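Long-range contact in peptidyl tryptophan dihydroxylase (Pseudomonas putida, PDB 7CTQ), which probably uses FAD to dihydroxylate a peptidyl tryptophan, a step essential for biogenesis of the tryptophylquinone cofactor of quinohemoprotein amine dehydrogenase: residues A135-P147 with Q255-V267. Numbering follows the deposited sequence.
With FAD (flavin-adenine dinucleotide), chain C.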
loop_
_atom_site.group_PDB
_atom_site.type_symbol
_atom_site.label_atom_id
_atom_site.label_comp_id
_atom_site.label_asym_id
_atom_site.label_seq_id
_atom_site.Cartn_x
_atom_site.Cartn_y
_atom_site.Cartn_z
ATOM N N ALA A 135 -14.629 -21.663 2.892
ATOM C CA ALA A 135 -14.768 -20.461 2.082
ATOM C C ALA A 135 -14.972 -20.849 0.630
ATOM O O ALA A 135 -14.219 -21.665 0.090
ATOM C CB ALA A 135 -13.544 -19.551 2.214
ATOM N N ASP A 136 -16.008 -20.279 0.008
ATOM C CA ASP A 136 -16.131 -20.334 -1.442
ATOM C C ASP A 136 -15.200 -19.337 -2.116
ATOM O O ASP A 136 -14.772 -19.569 -3.255
ATOM C CB ASP A 136 -17.572 -20.059 -1.868
ATOM C CG ASP A 136 -18.515 -21.185 -1.488
ATOM O OD1 ASP A 136 -18.307 -22.329 -1.956
ATOM O OD2 ASP A 136 -19.455 -20.921 -0.708
ATOM N N PHE A 137 -14.892 -18.232 -1.429
ATOM C CA PHE A 137 -13.958 -17.217 -1.906
ATOM C C PHE A 137 -13.092 -16.726 -0.757
ATOM O O PHE A 137 -13.604 -16.370 0.311
ATOM C CB PHE A 137 -14.675 -16.020 -2.546
ATOM C CG PHE A 137 -13.763 -15.166 -3.390
ATOM C CD1 PHE A 137 -12.890 -14.261 -2.797
ATOM C CD2 PHE A 137 -13.748 -15.307 -4.770
ATOM C CE1 PHE A 137 -12.029 -13.487 -3.581
ATOM C CE2 PHE A 137 -12.893 -14.538 -5.561
ATOM C CZ PHE A 137 -12.034 -13.637 -4.965
ATOM N N LEU A 138 -11.786 -16.665 -0.996
ATOM C CA LEU A 138 -10.810 -16.279 0.010
ATOM C C LEU A 138 -10.146 -14.952 -0.359
ATOM O O LEU A 138 -9.591 -14.816 -1.453
ATOM C CB LEU A 138 -9.752 -17.374 0.157
ATOM C CG LEU A 138 -8.738 -17.171 1.279
ATOM C CD1 LEU A 138 -9.399 -17.548 2.576
ATOM C CD2 LEU A 138 -7.489 -18.010 1.040
ATOM N N VAL A 139 -10.178 -13.985 0.557
ATOM C CA VAL A 139 -9.366 -12.775 0.447
ATOM C C VAL A 139 -8.144 -12.943 1.343
ATOM O O VAL A 139 -8.274 -13.046 2.567
ATOM C CB VAL A 139 -10.156 -11.516 0.834
ATOM C CG1 VAL A 139 -9.289 -10.273 0.677
ATOM C CG2 VAL A 139 -11.449 -11.404 0.037
ATOM N N GLU A 140 -6.957 -12.952 0.739
ATOM C CA GLU A 140 -5.700 -13.038 1.480
ATOM C C GLU A 140 -5.231 -11.627 1.805
ATOM O O GLU A 140 -4.847 -10.862 0.911
ATOM C CB GLU A 140 -4.643 -13.786 0.676
ATOM C CG GLU A 140 -3.268 -13.679 1.282
ATOM C CD GLU A 140 -3.228 -14.322 2.638
ATOM O OE1 GLU A 140 -3.274 -15.567 2.683
ATOM O OE2 GLU A 140 -3.164 -13.593 3.649
ATOM N N ALA A 141 -5.261 -11.284 3.085
ATOM C CA ALA A 141 -4.981 -9.932 3.528
ATOM C C ALA A 141 -4.145 -9.953 4.794
ATOM O O ALA A 141 -4.286 -9.088 5.665
ATOM C CB ALA A 141 -6.275 -9.152 3.755
ATOM N N ARG A 142 -3.255 -10.935 4.919
ATOM C CA ARG A 142 -2.427 -11.030 6.115
ATOM C C ARG A 142 -1.131 -10.246 6.011
ATOM O O ARG A 142 -0.184 -10.542 6.748
ATOM C CB ARG A 142 -2.128 -12.489 6.452
ATOM C CG ARG A 142 -3.369 -13.306 6.770
ATOM C CD ARG A 142 -2.982 -14.713 7.136
ATOM N NE ARG A 142 -3.284 -15.629 6.046
ATOM C CZ ARG A 142 -2.523 -16.668 5.723
ATOM N NH1 ARG A 142 -1.423 -16.920 6.426
ATOM N NH2 ARG A 142 -2.869 -17.452 4.706
ATOM N N GLY A 143 -1.066 -9.256 5.120
ATOM C CA GLY A 143 0.088 -8.382 5.090
ATOM C C GLY A 143 1.350 -9.115 4.675
ATOM O O GLY A 143 1.321 -10.100 3.930
ATOM N N ARG A 144 2.488 -8.611 5.164
ATOM C CA ARG A 144 3.755 -9.292 4.918
ATOM C C ARG A 144 3.803 -10.684 5.556
ATOM O O ARG A 144 4.639 -11.505 5.152
ATOM C CB ARG A 144 4.917 -8.421 5.409
ATOM C CG ARG A 144 5.094 -7.128 4.603
ATOM C CD ARG A 144 6.352 -6.373 5.020
ATOM N NE ARG A 144 6.650 -5.166 4.241
ATOM C CZ ARG A 144 7.580 -5.091 3.286
ATOM N NH1 ARG A 144 7.806 -3.947 2.648
ATOM N NH2 ARG A 144 8.283 -6.165 2.959
ATOM N N GLN A 145 2.936 -10.982 6.495
ATOM C CA GLN A 145 2.890 -12.338 7.051
ATOM C C GLN A 145 2.184 -13.313 6.123
ATOM O O GLN A 145 1.956 -14.452 6.535
ATOM C CB GLN A 145 2.233 -12.343 8.462
ATOM C CG GLN A 145 2.723 -11.244 9.365
ATOM C CD GLN A 145 1.983 -11.190 10.702
ATOM O OE1 GLN A 145 1.736 -12.215 11.336
ATOM N NE2 GLN A 145 1.593 -9.995 11.105
ATOM N N ALA A 146 1.842 -12.873 4.938
ATOM C CA ALA A 146 1.227 -13.749 3.958
ATOM C C ALA A 146 2.194 -14.868 3.575
ATOM O O ALA A 146 3.413 -14.682 3.604
ATOM C CB ALA A 146 0.824 -12.970 2.704
ATOM N N PRO A 147 1.672 -16.040 3.214
ATOM C CA PRO A 147 2.543 -17.145 2.797
ATOM C C PRO A 147 3.449 -16.747 1.643
ATOM O O PRO A 147 3.010 -16.127 0.670
ATOM C CB PRO A 147 1.553 -18.239 2.385
ATOM C CG PRO A 147 0.229 -17.550 2.257
ATOM C CD PRO A 147 0.263 -16.449 3.254
ATOM N N GLN A 255 -9.097 -17.863 -9.465
ATOM C CA GLN A 255 -10.513 -18.043 -9.775
ATOM C C GLN A 255 -11.393 -17.767 -8.563
ATOM O O GLN A 255 -12.536 -17.318 -8.711
ATOM C CB GLN A 255 -10.759 -19.463 -10.282
ATOM C CG GLN A 255 -10.008 -19.791 -11.548
ATOM C CD GLN A 255 -10.365 -18.850 -12.679
ATOM O OE1 GLN A 255 -9.534 -18.056 -13.131
ATOM N NE2 GLN A 255 -11.613 -18.930 -13.146
ATOM N N ASP A 256 -10.878 -18.010 -7.368
ATOM C CA ASP A 256 -11.676 -17.890 -6.157
ATOM C C ASP A 256 -10.855 -17.310 -5.021
ATOM O O ASP A 256 -11.101 -17.620 -3.852
ATOM C CB ASP A 256 -12.271 -19.243 -5.732
ATOM C CG ASP A 256 -11.213 -20.336 -5.562
ATOM O OD1 ASP A 256 -10.008 -20.022 -5.434
ATOM O OD2 ASP A 256 -11.593 -21.528 -5.541
ATOM N N TRP A 257 -9.868 -16.476 -5.339
ATOM C CA TRP A 257 -9.093 -15.842 -4.283
ATOM C C TRP A 257 -8.471 -14.559 -4.810
ATOM O O TRP A 257 -8.372 -14.338 -6.021
ATOM C CB TRP A 257 -8.014 -16.776 -3.717
ATOM C CG TRP A 257 -6.940 -17.179 -4.686
ATOM C CD1 TRP A 257 -6.952 -18.264 -5.517
ATOM C CD2 TRP A 257 -5.685 -16.516 -4.910
ATOM N NE1 TRP A 257 -5.786 -18.312 -6.246
ATOM C CE2 TRP A 257 -4.995 -17.248 -5.896
ATOM C CE3 TRP A 257 -5.087 -15.372 -4.381
ATOM C CZ2 TRP A 257 -3.738 -16.874 -6.361
ATOM C CZ3 TRP A 257 -3.834 -14.999 -4.848
ATOM C CH2 TRP A 257 -3.176 -15.748 -5.829
ATOM N N ILE A 258 -8.045 -13.726 -3.878
ATOM C CA ILE A 258 -7.401 -12.469 -4.228
ATOM C C ILE A 258 -6.489 -12.088 -3.076
ATOM O O ILE A 258 -6.799 -12.349 -1.910
ATOM C CB ILE A 258 -8.450 -11.375 -4.547
ATOM C CG1 ILE A 258 -7.806 -10.205 -5.293
ATOM C CG2 ILE A 258 -9.182 -10.865 -3.277
ATOM C CD1 ILE A 258 -8.815 -9.163 -5.698
ATOM N N ARG A 259 -5.338 -11.516 -3.408
ATOM C CA ARG A 259 -4.479 -10.875 -2.430
ATOM C C ARG A 259 -4.673 -9.362 -2.470
ATOM O O ARG A 259 -4.774 -8.762 -3.547
ATOM C CB ARG A 259 -3.006 -11.220 -2.681
ATOM C CG ARG A 259 -2.583 -12.550 -2.071
ATOM C CD ARG A 259 -1.324 -13.097 -2.702
ATOM N NE ARG A 259 -0.136 -12.742 -1.936
ATOM C CZ ARG A 259 0.556 -13.598 -1.194
ATOM N NH1 ARG A 259 0.181 -14.863 -1.109
ATOM N NH2 ARG A 259 1.631 -13.185 -0.542
ATOM N N VAL A 260 -4.704 -8.747 -1.286
ATOM C CA VAL A 260 -4.825 -7.303 -1.150
ATOM C C VAL A 260 -3.794 -6.812 -0.153
ATOM O O VAL A 260 -3.255 -7.576 0.653
ATOM C CB VAL A 260 -6.237 -6.851 -0.719
ATOM C CG1 VAL A 260 -7.248 -7.189 -1.797
ATOM C CG2 VAL A 260 -6.631 -7.483 0.623
ATOM N N GLY A 261 -3.507 -5.514 -0.231
ATOM C CA GLY A 261 -2.593 -4.929 0.732
ATOM C C GLY A 261 -1.155 -5.381 0.539
ATOM O O GLY A 261 -0.706 -5.681 -0.574
ATOM N N ASP A 262 -0.424 -5.418 1.662
ATOM C CA ASP A 262 0.976 -5.847 1.664
ATOM C C ASP A 262 1.152 -7.249 1.088
ATOM O O ASP A 262 2.210 -7.564 0.525
ATOM C CB ASP A 262 1.532 -5.809 3.092
ATOM C CG ASP A 262 2.074 -4.448 3.488
ATOM O OD1 ASP A 262 1.890 -3.481 2.717
ATOM O OD2 ASP A 262 2.687 -4.350 4.583
ATOM N N ALA A 263 0.147 -8.111 1.247
ATOM C CA ALA A 263 0.190 -9.418 0.611
ATOM C C ALA A 263 0.243 -9.318 -0.906
ATOM O O ALA A 263 0.691 -10.263 -1.563
ATOM C CB ALA A 263 -1.023 -10.241 1.009
ATOM N N ALA A 264 -0.226 -8.209 -1.478
ATOM C CA ALA A 264 -0.175 -8.041 -2.925
ATOM C C ALA A 264 1.071 -7.274 -3.344
ATOM O O ALA A 264 1.791 -7.696 -4.259
ATOM C CB ALA A 264 -1.439 -7.331 -3.425
ATOM N N MET A 265 1.330 -6.156 -2.680
ATOM C CA MET A 265 2.461 -5.298 -2.983
ATOM C C MET A 265 2.784 -4.442 -1.771
ATOM O O MET A 265 1.890 -3.962 -1.072
ATOM C CB MET A 265 2.171 -4.389 -4.183
ATOM C CG MET A 265 0.822 -3.674 -4.122
ATOM S SD MET A 265 0.869 -1.896 -3.808
ATOM C CE MET A 265 2.584 -1.634 -3.437
ATOM N N ALA A 266 4.072 -4.191 -1.580
ATOM C CA ALA A 266 4.506 -3.295 -0.523
ATOM C C ALA A 266 5.842 -2.717 -0.933
ATOM O O ALA A 266 6.700 -3.450 -1.417
ATOM C CB ALA A 266 4.625 -4.029 0.816
ATOM N N VAL A 267 6.010 -1.414 -0.754
ATOM C CA VAL A 267 7.301 -0.771 -0.941
ATOM C C VAL A 267 7.854 -0.446 0.441
ATOM O O VAL A 267 7.192 -0.659 1.455
ATOM C CB VAL A 267 7.195 0.479 -1.841
ATOM C CG1 VAL A 267 6.502 0.102 -3.141
ATOM C CG2 VAL A 267 6.432 1.592 -1.142
HETATM P PA FAD C . -1.362 -5.600 8.041
HETATM O O1A FAD C . -1.642 -4.226 8.511
HETATM O O2A FAD C . 0.023 -6.098 8.425
HETATM O O5B FAD C . -2.528 -6.535 8.495
HETATM C C5B FAD C . -2.369 -7.966 8.546
HETATM C C4B FAD C . -3.257 -8.457 9.659
HETATM O O4B FAD C . -3.322 -9.900 9.611
HETATM C C3B FAD C . -2.812 -8.089 11.078
HETATM O O3B FAD C . -3.945 -7.770 11.882
HETATM C C2B FAD C . -2.084 -9.354 11.550
HETATM O O2B FAD C . -2.148 -9.549 12.962
HETATM C C1B FAD C . -2.912 -10.433 10.852
HETATM N N9A FAD C . -2.264 -11.717 10.625
HETATM C C8A FAD C . -0.971 -11.979 10.269
HETATM N N7A FAD C . -0.690 -13.251 10.127
HETATM C C5A FAD C . -1.883 -13.873 10.447
HETATM C C6A FAD C . -2.263 -15.229 10.517
HETATM N N6A FAD C . -1.441 -16.245 10.254
HETATM N N1A FAD C . -3.544 -15.518 10.864
HETATM C C2A FAD C . -4.377 -14.507 11.129
HETATM N N3A FAD C . -4.124 -13.194 11.097
HETATM C C4A FAD C . -2.860 -12.940 10.746
HETATM N N1 FAD C . 2.747 2.597 6.956
HETATM C C2 FAD C . 2.405 3.881 7.278
HETATM O O2 FAD C . 1.356 4.391 6.880
HETATM N N3 FAD C . 3.241 4.633 8.077
HETATM C C4 FAD C . 4.439 4.216 8.618
HETATM O O4 FAD C . 5.095 4.975 9.329
HETATM C C4X FAD C . 4.799 2.854 8.272
HETATM N N5 FAD C . 5.924 2.380 8.736
HETATM C C5X FAD C . 6.269 1.079 8.405
HETATM C C6 FAD C . 7.472 0.559 8.885
HETATM C C7 FAD C . 7.871 -0.735 8.568
HETATM C C7M FAD C . 9.173 -1.266 9.106
HETATM C C8 FAD C . 7.053 -1.530 7.748
HETATM C C8M FAD C . 7.450 -2.938 7.393
HETATM C C9 FAD C . 5.852 -1.017 7.271
HETATM C C9A FAD C . 5.459 0.279 7.586
HETATM N N10 FAD C . 4.244 0.823 7.122
HETATM C C10 FAD C . 3.889 2.120 7.432
HETATM C "C1'" FAD C . 3.382 0.047 6.227
HETATM C "C2'" FAD C . 2.130 -0.506 6.888
HETATM O "O2'" FAD C . 2.441 -1.202 8.095
HETATM C "C3'" FAD C . 1.455 -1.458 5.902
HETATM O "O3'" FAD C . 1.402 -0.803 4.640
HETATM C "C4'" FAD C . 0.041 -1.900 6.267
HETATM O "O4'" FAD C . -0.065 -2.204 7.661
HETATM C "C5'" FAD C . -0.379 -3.090 5.437
HETATM O "O5'" FAD C . -1.772 -3.341 5.672
HETATM P P FAD C . -2.365 -4.774 5.523
HETATM O O1P FAD C . -2.116 -5.211 4.071
HETATM O O2P FAD C . -3.775 -4.814 6.002
HETATM O O3P FAD C . -1.430 -5.654 6.456
HETATM O O HOH W 1 -2.376 -7.707 3.099
HETATM O O HOH W 2 4.867 -2.890 4.711
HETATM O O HOH W 3 2.059 -6.310 6.517
#
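Glu140 is held at both its N and its O by segment 255-267: its N donates to Ile258 O at 2.7 Å, and its O accepts from Val260 N. With the bonds between Leu138 and Asp256 and Ile258, this joins 137-140 in parallel to the edge strand of the Rossmann-type sheet of an FAD-dependent monooxygenase. The tight side faces helix 285-294. There the Phe137 ring, swung anti to its own N (chi1 -163°), lays one face over the Asp256-Trp257 peptide, with Trp257 N 3.6 Å from CZ, while Ile258 CG2 meets the ring edge at CE1. Cutting the ring back to an alanine here would probably uncover that peptide and leave a gap between Ile258 and helix 285-294. Farther along, Val260 CG2 presses on Ala141 CB at 3.6 Å. The other side is more polar and partly solvent-exposed: Arg259 runs beside the Glu140 methylenes and bends at chi3, which brings NE to Ala263 O (2.6 Å) in the guanidinium plane, whereas NH2 adds a weak bond to Pro147 O. Beyond the strands, water loosens the contact. One water links Gly143 N and Val260 O to FAD O1P, which also receives Asp262 N (3.0 Å); two more join Asp262 OD2 to Arg144, at its N and NE, while Arg144 NH2 bonds Thr245 O. The chemistry thus passes from direct backbone bonds to water-mediated ones, with Asp262 N-H and a donating water probably stabilising the charge on O1P.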